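Local structure of EGF family domain-containing protein (Toxoplasma gondii, 4Z80) at residues 18-22 with 403-407; 90-94 with 331-337; 275-280 with 291-295; 347-353 with 456-460. The protein binds a peptide of the rhoptry neck protein RON2L1 as the AMA4 partner of an AMA-RON2 pair, probably serving the moving junction through which the parasite invades host cells. One frame throughout, in Å; residues are numbered along the deposited sequence.

Interaction 1: 18-22 with 403-407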
loop_
_atom_site.group_PDB
_atom_site.type_symbol
_atom_site.label_atom_id
_atom_site.label_comp_id
_atom_site.label_asym_id
_atom_site.label_seq_id
_atom_site.Cartn_x
_atom_site.Cartn_y
_atom_site.Cartn_z
ATOM N N ARG A 18 20.179 3.602 6.386
ATOM C CA ARG A 18 18.984 3.563 5.546
ATOM C C ARG A 18 18.914 2.270 4.722
ATOM O O ARG A 18 17.870 1.967 4.137
ATOM C CB ARG A 18 18.913 4.795 4.622
ATOM C CG ARG A 18 19.903 4.796 3.455
ATOM C CD ARG A 18 19.993 6.177 2.783
ATOM N NE ARG A 18 20.230 7.206 3.789
ATOM C CZ ARG A 18 19.930 8.496 3.644
ATOM N NH1 ARG A 18 19.394 8.942 2.516
ATOM N NH2 ARG A 18 20.170 9.338 4.636
ATOM N N PHE A 19 20.006 1.510 4.689
ATOM C CA PHE A 19 20.050 0.264 3.920
ATOM C C PHE A 19 19.925 -0.961 4.825
ATOM O O PHE A 19 19.981 -2.094 4.337
ATOM C CB PHE A 19 21.338 0.194 3.084
ATOM C CG PHE A 19 21.468 1.329 2.103
ATOM C CD1 PHE A 19 20.615 1.428 1.022
ATOM C CD2 PHE A 19 22.420 2.314 2.294
ATOM C CE1 PHE A 19 20.719 2.491 0.124
ATOM C CE2 PHE A 19 22.528 3.371 1.402
ATOM C CZ PHE A 19 21.676 3.453 0.323
ATOM N N ASN A 20 19.714 -0.750 6.126
ATOM C CA ASN A 20 19.576 -1.872 7.061
ATOM C C ASN A 20 18.129 -2.344 7.118
ATOM O O ASN A 20 17.383 -2.057 8.060
ATOM C CB ASN A 20 20.070 -1.503 8.459
ATOM C CG ASN A 20 20.216 -2.711 9.352
ATOM O OD1 ASN A 20 19.711 -3.784 9.028
ATOM N ND2 ASN A 20 20.905 -2.552 10.473
ATOM N N ILE A 21 17.751 -3.103 6.100
ATOM C CA ILE A 21 16.354 -3.439 5.865
ATOM C C ILE A 21 15.752 -4.305 6.974
ATOM O O ILE A 21 14.672 -4.000 7.451
ATOM C CB ILE A 21 16.210 -4.100 4.472
ATOM C CG1 ILE A 21 16.405 -3.022 3.395
ATOM C CG2 ILE A 21 14.835 -4.768 4.297
ATOM C CD1 ILE A 21 16.486 -3.549 1.985
ATOM N N PRO A 22 16.450 -5.367 7.424
ATOM C CA PRO A 22 15.819 -6.138 8.508
ATOM C C PRO A 22 15.598 -5.340 9.793
ATOM O O PRO A 22 14.602 -5.549 10.481
ATOM C CB PRO A 22 16.807 -7.289 8.732
ATOM C CG PRO A 22 17.472 -7.460 7.409
ATOM C CD PRO A 22 17.663 -6.033 6.924
ATOM N N TYR A 403 17.962 -12.478 1.280
ATOM C CA TYR A 403 18.828 -11.573 0.519
ATOM C C TYR A 403 18.157 -10.211 0.373
ATOM O O TYR A 403 17.064 -10.129 -0.185
ATOM C CB TYR A 403 19.122 -12.117 -0.885
ATOM C CG TYR A 403 19.632 -13.542 -0.983
ATOM C CD1 TYR A 403 20.326 -14.143 0.060
ATOM C CD2 TYR A 403 19.422 -14.272 -2.143
ATOM C CE1 TYR A 403 20.785 -15.457 -0.057
ATOM C CE2 TYR A 403 19.884 -15.561 -2.272
ATOM C CZ TYR A 403 20.557 -16.145 -1.234
ATOM O OH TYR A 403 20.980 -17.452 -1.402
ATOM N N HIS A 404 18.810 -9.147 0.835
ATOM C CA HIS A 404 18.240 -7.800 0.697
ATOM C C HIS A 404 19.119 -6.841 -0.078
ATOM O O HIS A 404 18.706 -5.706 -0.328
ATOM C CB HIS A 404 17.936 -7.210 2.067
ATOM C CG HIS A 404 16.848 -7.946 2.769
ATOM N ND1 HIS A 404 15.547 -7.945 2.314
ATOM C CD2 HIS A 404 16.879 -8.782 3.832
ATOM C CE1 HIS A 404 14.812 -8.717 3.097
ATOM N NE2 HIS A 404 15.599 -9.241 4.021
ATOM N N TRP A 405 20.304 -7.297 -0.468
ATOM C CA TRP A 405 21.278 -6.486 -1.190
ATOM C C TRP A 405 21.875 -7.340 -2.283
ATOM O O TRP A 405 22.198 -8.507 -2.044
ATOM C CB TRP A 405 22.381 -5.980 -0.250
ATOM C CG TRP A 405 21.844 -5.362 0.998
ATOM C CD1 TRP A 405 21.541 -4.044 1.201
ATOM C CD2 TRP A 405 21.502 -6.041 2.214
ATOM N NE1 TRP A 405 21.040 -3.861 2.470
ATOM C CE2 TRP A 405 21.002 -5.074 3.110
ATOM C CE3 TRP A 405 21.568 -7.376 2.633
ATOM C CZ2 TRP A 405 20.590 -5.394 4.398
ATOM C CZ3 TRP A 405 21.154 -7.688 3.905
ATOM C CH2 TRP A 405 20.661 -6.713 4.774
ATOM N N ALA A 406 22.019 -6.764 -3.475
ATOM C CA ALA A 406 22.722 -7.422 -4.561
ATOM C C ALA A 406 23.641 -6.446 -5.271
ATOM O O ALA A 406 23.328 -5.256 -5.390
ATOM C CB ALA A 406 21.749 -8.026 -5.552
ATOM N N THR A 407 24.765 -6.960 -5.754
ATOM C CA THR A 407 25.676 -6.207 -6.608
ATOM C C THR A 407 25.662 -6.865 -7.958
ATOM O O THR A 407 25.944 -8.066 -8.069
ATOM C CB THR A 407 27.124 -6.190 -6.065
ATOM O OG1 THR A 407 27.171 -5.501 -4.811
ATOM C CG2 THR A 407 28.093 -5.522 -7.054
#
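Ile21 lays its CG2 methyl over one face of the His404 imidazole, 4.1 Å from the ring centroid and 21° off the normal, a CH-pi contact displaced toward the rim near ND1. A chi1 of -72° keeps CG1 beside the backbone N and carries CG2 to the position anti to it, over the ring; CG1 then takes CD1 to the CB and carbonyl of the same histidine, and the isoleucine straddles the residue. His404 ND1 is hydrogen-bonded to the hydroxyl of Ser448, which anchors the imidazole that Ile21 covers. Beside this pair, Pro22 CD stands 3.8 Å from Trp405 CH2. The indole is fixed at its polar end: Trp405 NE1 donates to Phe19 O at 2.8 Å, with an N-H...O angle of 147° and the oxygen almost exactly in the plane of the ring. The contact thus illustrates how two aromatic side chains at the start of a strand can seat the start of a helix, His404 by apolar cover and Trp405 by one directed bond as well as the proline. Trp355 meets both Trp405 and Phe19 edge-to-face, while Thr447 of strand 443-447 touches Phe19, Ile21 and Trp405, and helix 21-24 is docked against the beginning of strand 405-410.

Interaction 2: 90-94 with 331-337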
loop_
_atom_site.group_PDB
_atom_site.type_symbol
_atom_site.label_atom_id
_atom_site.label_comp_id
_atom_site.label_asym_id
_atom_site.label_seq_id
_atom_site.Cartn_x
_atom_site.Cartn_y
_atom_site.Cartn_z
ATOM N N MET A 90 -2.960 -7.903 8.403
ATOM C CA MET A 90 -2.850 -6.654 7.652
ATOM C C MET A 90 -1.512 -6.611 6.915
ATOM O O MET A 90 -0.534 -7.224 7.348
ATOM C CB MET A 90 -3.003 -5.437 8.577
ATOM C CG MET A 90 -1.968 -5.320 9.669
ATOM S SD MET A 90 -2.423 -3.982 10.805
ATOM C CE MET A 90 -0.989 -3.997 11.869
ATOM N N ALA A 91 -1.477 -5.892 5.797
ATOM C CA ALA A 91 -0.237 -5.649 5.075
ATOM C C ALA A 91 0.695 -4.822 5.956
ATOM O O ALA A 91 0.278 -3.813 6.533
ATOM C CB ALA A 91 -0.509 -4.936 3.757
ATOM N N ALA A 92 1.950 -5.247 6.063
ATOM C CA ALA A 92 2.895 -4.666 7.014
ATOM C C ALA A 92 4.245 -4.436 6.366
ATOM O O ALA A 92 4.574 -5.057 5.352
ATOM C CB ALA A 92 3.048 -5.573 8.220
ATOM N N GLY A 93 5.025 -3.551 6.985
ATOM C CA GLY A 93 6.361 -3.213 6.527
ATOM C C GLY A 93 6.513 -1.706 6.490
ATOM O O GLY A 93 5.857 -1.037 5.700
ATOM N N ALA A 94 7.383 -1.172 7.334
ATOM C CA ALA A 94 7.474 0.281 7.506
ATOM C C ALA A 94 8.097 1.048 6.342
ATOM O O ALA A 94 7.869 2.251 6.232
ATOM C CB ALA A 94 8.248 0.596 8.772
ATOM N N TYR A 331 4.496 0.536 -3.373
ATOM C CA TYR A 331 3.604 -0.177 -2.474
ATOM C C TYR A 331 3.855 0.327 -1.058
ATOM O O TYR A 331 4.952 0.213 -0.533
ATOM C CB TYR A 331 3.826 -1.696 -2.575
ATOM C CG TYR A 331 2.815 -2.534 -1.808
ATOM C CD1 TYR A 331 3.023 -2.860 -0.471
ATOM C CD2 TYR A 331 1.655 -2.992 -2.420
ATOM C CE1 TYR A 331 2.096 -3.627 0.235
ATOM C CE2 TYR A 331 0.727 -3.754 -1.723
ATOM C CZ TYR A 331 0.951 -4.063 -0.400
ATOM O OH TYR A 331 0.014 -4.814 0.289
ATOM N N VAL A 332 2.813 0.891 -0.459
ATOM C CA VAL A 332 2.901 1.598 0.806
ATOM C C VAL A 332 1.953 0.975 1.816
ATOM O O VAL A 332 0.763 0.887 1.554
ATOM C CB VAL A 332 2.522 3.083 0.600
ATOM C CG1 VAL A 332 2.491 3.837 1.902
ATOM C CG2 VAL A 332 3.489 3.733 -0.390
ATOM N N THR A 333 2.453 0.555 2.971
ATOM C CA THR A 333 1.548 0.081 4.010
ATOM C C THR A 333 1.035 1.243 4.859
ATOM O O THR A 333 1.604 2.341 4.876
ATOM C CB THR A 333 2.203 -0.972 4.919
ATOM O OG1 THR A 333 3.156 -0.353 5.791
ATOM C CG2 THR A 333 2.884 -2.052 4.089
ATOM N N SER A 334 -0.054 0.985 5.560
ATOM C CA SER A 334 -0.696 1.997 6.389
ATOM C C SER A 334 0.255 2.469 7.478
ATOM O O SER A 334 0.175 3.611 7.937
ATOM C CB SER A 334 -1.979 1.422 6.993
ATOM O OG SER A 334 -2.796 2.422 7.583
ATOM N N HIS A 335 1.168 1.590 7.874
ATOM C CA HIS A 335 2.116 1.872 8.940
ATOM C C HIS A 335 3.514 2.133 8.373
ATOM O O HIS A 335 4.486 1.464 8.714
ATOM C CB HIS A 335 2.127 0.712 9.938
ATOM C CG HIS A 335 0.831 0.530 10.672
ATOM N ND1 HIS A 335 -0.063 -0.479 10.377
ATOM C CD2 HIS A 335 0.286 1.226 11.700
ATOM C CE1 HIS A 335 -1.103 -0.394 11.190
ATOM N NE2 HIS A 335 -0.917 0.636 11.999
ATOM N N THR A 336 3.600 3.124 7.498
ATOM C CA THR A 336 4.872 3.558 6.951
ATOM C C THR A 336 5.569 4.472 7.960
ATOM O O THR A 336 4.917 5.329 8.563
ATOM C CB THR A 336 4.654 4.281 5.616
ATOM O OG1 THR A 336 4.135 3.348 4.654
ATOM C CG2 THR A 336 5.942 4.880 5.077
ATOM N N ARG A 337 6.874 4.305 8.148
ATOM C CA ARG A 337 7.589 5.084 9.157
ATOM C C ARG A 337 7.889 6.483 8.599
ATOM O O ARG A 337 8.254 6.637 7.437
ATOM C CB ARG A 337 8.865 4.362 9.626
ATOM C CG ARG A 337 9.899 3.980 8.554
ATOM C CD ARG A 337 11.010 3.113 9.153
ATOM N NE ARG A 337 11.620 3.774 10.311
ATOM C CZ ARG A 337 12.229 3.162 11.321
ATOM N NH1 ARG A 337 12.356 1.840 11.359
ATOM N NH2 ARG A 337 12.726 3.890 12.309
HETATM O O HOH W 1 -1.202 -1.697 5.265
HETATM O O HOH W 2 0.760 -2.255 8.578
HETATM O O HOH W 3 5.261 1.072 3.490
HETATM O O HOH W 4 4.860 -1.179 9.532
#
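Gly93 O is gripped by two donors: the hydroxyl of Thr333, whose OG1 lies 2.8 Å away and well above the carbonyl plane, and water 3, which also accepts from Thr333 N and donates to Thr336 OG1. Thr333 OG1 reaches the oxygen because it sits between its own backbone N and carbonyl carbon (chi1 73°), while CG2 is turned against the backbone of Ala92, 3.6 Å from its carbonyl carbon. Thr336 OG1 in turn donates to Thr333 O at 2.7 Å, so the two threonines and the water form a connected polar network inside a buried contact. Ala91 O is held in a comparable way, accepting hydrogen bonds from water 1, which itself accepts from Ser334 N, and from water 2, which lies in the plane of the His335 ring 2.7 Å from His335 ND1. The other ring nitrogen, NE2, is hydrogen-bonded to Glu177. The Met90 and His335 side chains run nearly perpendicular, the sulfur at the ring edge and Met90 CE 3.7 Å from His335 CE1. At the other end Arg337 N donates to Ala94 O at 3.0 Å, and the Ala94 methyl rests on the arginine's CG and CD. The case shows buried waters bridging two segments just past the ends of strands 89-91 and 329-332, the second within the apical membrane antigen 1 family region. Strand 89-91 pairs with strand 60-62, strand 329-332 lies beside strand 280-283, and helix 252-262 packs on Val332 and Thr336.

Interaction 3: 275-280 with 291-295; sequences FRSLPA and LLGYH
A single antiparallel bridge, the non-hydrogen-bonded pair Ala280-Leu291, starts this contact at the base of the hairpin of strands 280-283 and 289-291, within the region matched to the apical membrane antigen 1 family of the PAN clan. Next to the bridge the packing is close. Leu292 N donates to Pro279 O at 2.9 Å, nearly straight at 169°, and the proline ring crosses the Leu292 side chain at about a right angle, with Pro279 CG 4.1 Å from Leu292 CB. Leu278 lies over the Leu292 carbonyl oxygen: its CB comes within 3.3 Å of Leu292 O, and both methyls lie close to the same atom. Further along, the two backbones move apart, and the His295 ring and water 5 span the distance between them. Water 5 accepts from Arg276 N and lies 2.8 Å from His295 NE2, in the ring plane; the guanidinium of Arg276 leads elsewhere, to salt bridges with Asp175 and Glu177. The example shows a hairpin base that admits water while remaining buried. His295 also turns its edge toward the backbone of 276-277, and the carbonyl oxygens of Arg276 and Ser277 both lie near its plane, each 3.1 Å from His295 CE1.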
loop_
_atom_site.group_PDB
_atom_site.type_symbol
_atom_site.label_atom_id
_atom_site.label_comp_id
_atom_site.label_asym_id
_atom_site.label_seq_id
_atom_site.Cartn_x
_atom_site.Cartn_y
_atom_site.Cartn_z
ATOM N N PHE A 275 -12.540 -3.466 6.987
ATOM C CA PHE A 275 -11.488 -2.736 6.286
ATOM C C PHE A 275 -10.723 -1.848 7.258
ATOM O O PHE A 275 -11.279 -0.908 7.823
ATOM C CB PHE A 275 -12.079 -1.886 5.152
ATOM C CG PHE A 275 -12.743 -2.694 4.069
ATOM C CD1 PHE A 275 -11.986 -3.290 3.073
ATOM C CD2 PHE A 275 -14.116 -2.871 4.053
ATOM C CE1 PHE A 275 -12.585 -4.034 2.073
ATOM C CE2 PHE A 275 -14.718 -3.620 3.061
ATOM C CZ PHE A 275 -13.947 -4.204 2.067
ATOM N N ARG A 276 -9.445 -2.143 7.460
ATOM C CA ARG A 276 -8.622 -1.365 8.370
ATOM C C ARG A 276 -7.166 -1.432 7.951
ATOM O O ARG A 276 -6.704 -2.450 7.434
ATOM C CB ARG A 276 -8.770 -1.862 9.814
ATOM C CG ARG A 276 -7.918 -1.104 10.828
ATOM C CD ARG A 276 -8.298 -1.421 12.264
ATOM N NE ARG A 276 -7.439 -0.702 13.203
ATOM C CZ ARG A 276 -7.766 0.408 13.865
ATOM N NH1 ARG A 276 -8.964 0.969 13.729
ATOM N NH2 ARG A 276 -6.874 0.956 14.679
ATOM N N SER A 277 -6.454 -0.333 8.177
ATOM C CA SER A 277 -5.028 -0.245 7.907
ATOM C C SER A 277 -4.694 -0.692 6.489
ATOM O O SER A 277 -3.765 -1.464 6.260
ATOM C CB SER A 277 -4.251 -1.062 8.941
ATOM O OG SER A 277 -4.542 -0.570 10.239
ATOM N N LEU A 278 -5.445 -0.168 5.534
ATOM C CA LEU A 278 -5.328 -0.613 4.155
ATOM C C LEU A 278 -4.002 -0.196 3.551
ATOM O O LEU A 278 -3.545 0.927 3.759
ATOM C CB LEU A 278 -6.471 -0.051 3.311
ATOM C CG LEU A 278 -7.877 -0.512 3.694
ATOM C CD1 LEU A 278 -8.901 0.131 2.771
ATOM C CD2 LEU A 278 -8.005 -2.019 3.657
ATOM N N PRO A 279 -3.386 -1.085 2.762
ATOM C CA PRO A 279 -2.214 -0.670 2.000
ATOM C C PRO A 279 -2.620 0.230 0.834
ATOM O O PRO A 279 -3.812 0.380 0.538
ATOM C CB PRO A 279 -1.627 -2.001 1.525
ATOM C CG PRO A 279 -2.795 -2.879 1.351
ATOM C CD PRO A 279 -3.801 -2.456 2.415
ATOM N N ALA A 280 -1.636 0.834 0.180
ATOM C CA ALA A 280 -1.907 1.771 -0.894
ATOM C C ALA A 280 -0.812 1.739 -1.942
ATOM O O ALA A 280 0.315 1.320 -1.675
ATOM C CB ALA A 280 -2.061 3.191 -0.335
ATOM N N LEU A 291 -5.897 3.742 -2.455
ATOM C CA LEU A 291 -6.054 2.739 -1.410
ATOM C C LEU A 291 -6.394 1.394 -2.038
ATOM O O LEU A 291 -7.151 1.341 -3.006
ATOM C CB LEU A 291 -7.152 3.147 -0.429
ATOM C CG LEU A 291 -6.942 4.482 0.291
ATOM C CD1 LEU A 291 -8.150 4.779 1.156
ATOM C CD2 LEU A 291 -5.675 4.502 1.120
ATOM N N LEU A 292 -5.811 0.326 -1.494
ATOM C CA LEU A 292 -6.132 -1.039 -1.902
ATOM C C LEU A 292 -7.095 -1.642 -0.890
ATOM O O LEU A 292 -6.978 -1.412 0.318
ATOM C CB LEU A 292 -4.878 -1.897 -2.013
ATOM C CG LEU A 292 -3.785 -1.386 -2.952
ATOM C CD1 LEU A 292 -2.571 -2.310 -2.891
ATOM C CD2 LEU A 292 -4.288 -1.266 -4.375
ATOM N N GLY A 293 -8.041 -2.440 -1.373
ATOM C CA GLY A 293 -9.054 -3.010 -0.506
ATOM C C GLY A 293 -8.640 -4.306 0.169
ATOM O O GLY A 293 -9.288 -4.765 1.101
ATOM N N TYR A 294 -7.543 -4.882 -0.308
ATOM C CA TYR A 294 -7.072 -6.186 0.152
ATOM C C TYR A 294 -5.639 -6.117 0.669
ATOM O O TYR A 294 -4.790 -5.423 0.087
ATOM C CB TYR A 294 -7.135 -7.203 -0.985
ATOM C CG TYR A 294 -8.510 -7.572 -1.501
ATOM C CD1 TYR A 294 -9.586 -7.741 -0.640
ATOM C CD2 TYR A 294 -8.717 -7.784 -2.857
ATOM C CE1 TYR A 294 -10.840 -8.112 -1.123
ATOM C CE2 TYR A 294 -9.958 -8.162 -3.350
ATOM C CZ TYR A 294 -11.016 -8.322 -2.477
ATOM O OH TYR A 294 -12.266 -8.694 -2.964
ATOM N N HIS A 295 -5.381 -6.848 1.752
ATOM C CA HIS A 295 -4.050 -6.969 2.339
ATOM C C HIS A 295 -3.206 -8.043 1.662
ATOM O O HIS A 295 -1.978 -8.004 1.727
ATOM C CB HIS A 295 -4.144 -7.286 3.824
ATOM C CG HIS A 295 -4.806 -6.216 4.627
ATOM N ND1 HIS A 295 -4.155 -5.066 5.015
ATOM C CD2 HIS A 295 -6.066 -6.121 5.110
ATOM C CE1 HIS A 295 -4.988 -4.308 5.710
ATOM N NE2 HIS A 295 -6.152 -4.927 5.784
HETATM O O HOH W 5 -8.929 -4.862 6.161
#

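Interaction 4: 347-353 with 456-460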
loop_
_atom_site.group_PDB
_atom_site.type_symbol
_atom_site.label_atom_id
_atom_site.label_comp_id
_atom_site.label_asym_id
_atom_site.label_seq_id
_atom_site.Cartn_x
_atom_site.Cartn_y
_atom_site.Cartn_z
ATOM N N ARG A 347 14.319 5.000 -3.995
ATOM C CA ARG A 347 13.692 4.371 -5.142
ATOM C C ARG A 347 14.689 3.812 -6.139
ATOM O O ARG A 347 14.504 2.714 -6.661
ATOM C CB ARG A 347 12.785 5.384 -5.839
ATOM C CG ARG A 347 12.053 4.858 -7.048
ATOM C CD ARG A 347 11.105 5.904 -7.584
ATOM N NE ARG A 347 11.850 6.940 -8.276
ATOM C CZ ARG A 347 11.936 7.064 -9.596
ATOM N NH1 ARG A 347 11.301 6.232 -10.409
ATOM N NH2 ARG A 347 12.660 8.045 -10.108
ATOM N N GLU A 348 15.739 4.569 -6.417
ATOM C CA GLU A 348 16.628 4.225 -7.511
ATOM C C GLU A 348 17.725 3.250 -7.108
ATOM O O GLU A 348 18.264 3.344 -6.008
ATOM C CB GLU A 348 17.287 5.481 -8.068
ATOM C CG GLU A 348 16.314 6.595 -8.460
ATOM C CD GLU A 348 15.974 7.558 -7.327
ATOM O OE1 GLU A 348 16.347 7.311 -6.160
ATOM O OE2 GLU A 348 15.332 8.594 -7.621
ATOM N N PRO A 349 18.080 2.327 -8.015
ATOM C CA PRO A 349 19.313 1.579 -7.779
ATOM C C PRO A 349 20.504 2.512 -7.708
ATOM O O PRO A 349 20.397 3.662 -8.143
ATOM C CB PRO A 349 19.408 0.647 -8.997
ATOM C CG PRO A 349 18.065 0.596 -9.565
ATOM C CD PRO A 349 17.428 1.922 -9.268
ATOM N N LEU A 350 21.622 2.027 -7.176
ATOM C CA LEU A 350 22.805 2.857 -7.019
ATOM C C LEU A 350 23.814 2.512 -8.113
ATOM O O LEU A 350 24.352 1.402 -8.157
ATOM C CB LEU A 350 23.409 2.671 -5.630
ATOM C CG LEU A 350 22.455 2.843 -4.444
ATOM C CD1 LEU A 350 23.160 2.463 -3.168
ATOM C CD2 LEU A 350 21.926 4.278 -4.390
ATOM N N LYS A 351 24.084 3.462 -9.007
ATOM C CA LYS A 351 24.991 3.188 -10.105
ATOM C C LYS A 351 26.446 3.224 -9.657
ATOM O O LYS A 351 26.830 3.979 -8.756
ATOM C CB LYS A 351 24.776 4.177 -11.260
ATOM C CG LYS A 351 25.152 5.615 -10.959
ATOM C CD LYS A 351 25.113 6.443 -12.240
ATOM C CE LYS A 351 25.497 7.889 -11.975
ATOM N NZ LYS A 351 25.574 8.659 -13.242
ATOM N N ASN A 352 27.234 2.359 -10.284
ATOM C CA ASN A 352 28.684 2.393 -10.197
ATOM C C ASN A 352 29.224 2.160 -8.795
ATOM O O ASN A 352 30.275 2.678 -8.442
ATOM C CB ASN A 352 29.205 3.733 -10.742
ATOM C CG ASN A 352 28.911 3.916 -12.216
ATOM O OD1 ASN A 352 28.211 4.849 -12.607
ATOM N ND2 ASN A 352 29.442 3.021 -13.045
ATOM N N VAL A 353 28.520 1.354 -8.001
ATOM C CA VAL A 353 29.023 0.989 -6.686
ATOM C C VAL A 353 28.742 -0.470 -6.370
ATOM O O VAL A 353 27.883 -1.097 -6.996
ATOM C CB VAL A 353 28.434 1.874 -5.566
ATOM C CG1 VAL A 353 29.045 3.290 -5.624
ATOM C CG2 VAL A 353 26.908 1.925 -5.649
ATOM N N ILE A 456 17.410 4.381 -14.367
ATOM C CA ILE A 456 17.147 5.490 -13.443
ATOM C C ILE A 456 18.150 5.534 -12.293
ATOM O O ILE A 456 18.024 6.360 -11.384
ATOM C CB ILE A 456 15.718 5.435 -12.842
ATOM C CG1 ILE A 456 15.540 4.250 -11.879
ATOM C CG2 ILE A 456 14.685 5.392 -13.976
ATOM C CD1 ILE A 456 14.187 4.224 -11.195
ATOM N N ALA A 457 19.149 4.657 -12.322
ATOM C CA ALA A 457 20.088 4.578 -11.217
ATOM C C ALA A 457 20.805 5.906 -10.989
ATOM O O ALA A 457 21.134 6.627 -11.935
ATOM C CB ALA A 457 21.109 3.471 -11.459
ATOM N N ILE A 458 21.049 6.211 -9.723
ATOM C CA ILE A 458 21.803 7.403 -9.360
ATOM C C ILE A 458 22.905 7.082 -8.355
ATOM O O ILE A 458 23.067 5.944 -7.917
ATOM C CB ILE A 458 20.881 8.504 -8.787
ATOM C CG1 ILE A 458 20.248 8.051 -7.473
ATOM C CG2 ILE A 458 19.816 8.884 -9.801
ATOM C CD1 ILE A 458 19.374 9.128 -6.795
ATOM N N ASP A 459 23.692 8.088 -8.006
ATOM C CA ASP A 459 24.766 7.914 -7.042
ATOM C C ASP A 459 24.257 7.826 -5.616
ATOM O O ASP A 459 23.262 8.456 -5.269
ATOM C CB ASP A 459 25.751 9.074 -7.129
ATOM C CG ASP A 459 26.367 9.203 -8.489
ATOM O OD1 ASP A 459 26.958 8.213 -8.967
ATOM O OD2 ASP A 459 26.264 10.299 -9.082
ATOM N N PRO A 460 24.959 7.064 -4.773
ATOM C CA PRO A 460 24.747 7.196 -3.335
ATOM C C PRO A 460 25.355 8.501 -2.855
ATOM O O PRO A 460 26.078 9.145 -3.614
ATOM C CB PRO A 460 25.502 6.006 -2.761
ATOM C CG PRO A 460 26.652 5.845 -3.713
ATOM C CD PRO A 460 26.104 6.186 -5.076
HETATM O O HOH W 6 28.316 6.180 -7.888
HETATM O O HOH W 7 22.514 9.190 -12.515
#
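Arg347 and Ile456 meet at about a right angle, with the Ile456 CD1 methyl over one face of the guanidinium, 3.6 Å from Arg347 NH1. That nitrogen is hydrogen-bonded to Ser327 O, which helps fix the orientation of the guanidinium. Glu348 runs between two isoleucines: its CG lies near Ile456 O, and a bend at chi2 (89°) brings its carboxylate slantwise against Ile458, with OE1 3.6 Å from Ile458 CD1. In the middle the backbones take over. Ile458 N donates to Pro349 O at 3.1 Å, and Lys351 N donates to Ile458 O at 2.9 Å, making a single beta bridge between Leu350 and Ile458. Lys351 then extends past Ala457, its CB 3.7 Å from Ala457 CB, and slants across Asp459, whose OD1 approaches Lys351 CE. At the far end the Val353 CG1 methyl meets the CG corner of the Pro460 ring, 4.0 Å away. Segment 456-460 thus lies against the loop leading into strand 353-359, and strand 443-447 touches both Pro349 and Ala457. Lys351 NZ and Asp459 OD1 stand 4.5 Å apart, too far for a salt bridge; water 6 links Asp459 OD1 to Lys351 O, and water 7 joins Ala457 O to Lys351 NZ, the latter weakly. Both charged residues also touch a crystal neighbour, so a diffuse, water-bridged attraction probably does no more than add to the two backbone bonds.

From the N terminus, residues 18-22 open the longest loop, which interaction 1 closes at 403-407 and which brings the start of the chain to the sheet containing strand 405-410. Interactions 2 and 3 are nested within it: the loop opened at 90-94 is closed by 331-337, and inside that loop 275-280 meets 291-295 after a short hairpin. These two adjoin, for Val332 O is 2.8 Å from Ala280 N, a probable hydrogen bond between neighbouring strands. Interaction 4 opens at 347-353, after interaction 2 has closed, and ends at 456-460, so it crosses interaction 1; Phe19 CZ and Leu350 CD1 touch at 3.9 Å. Interactions 3 and 4 lie farthest apart, centres about 31 Å from each other.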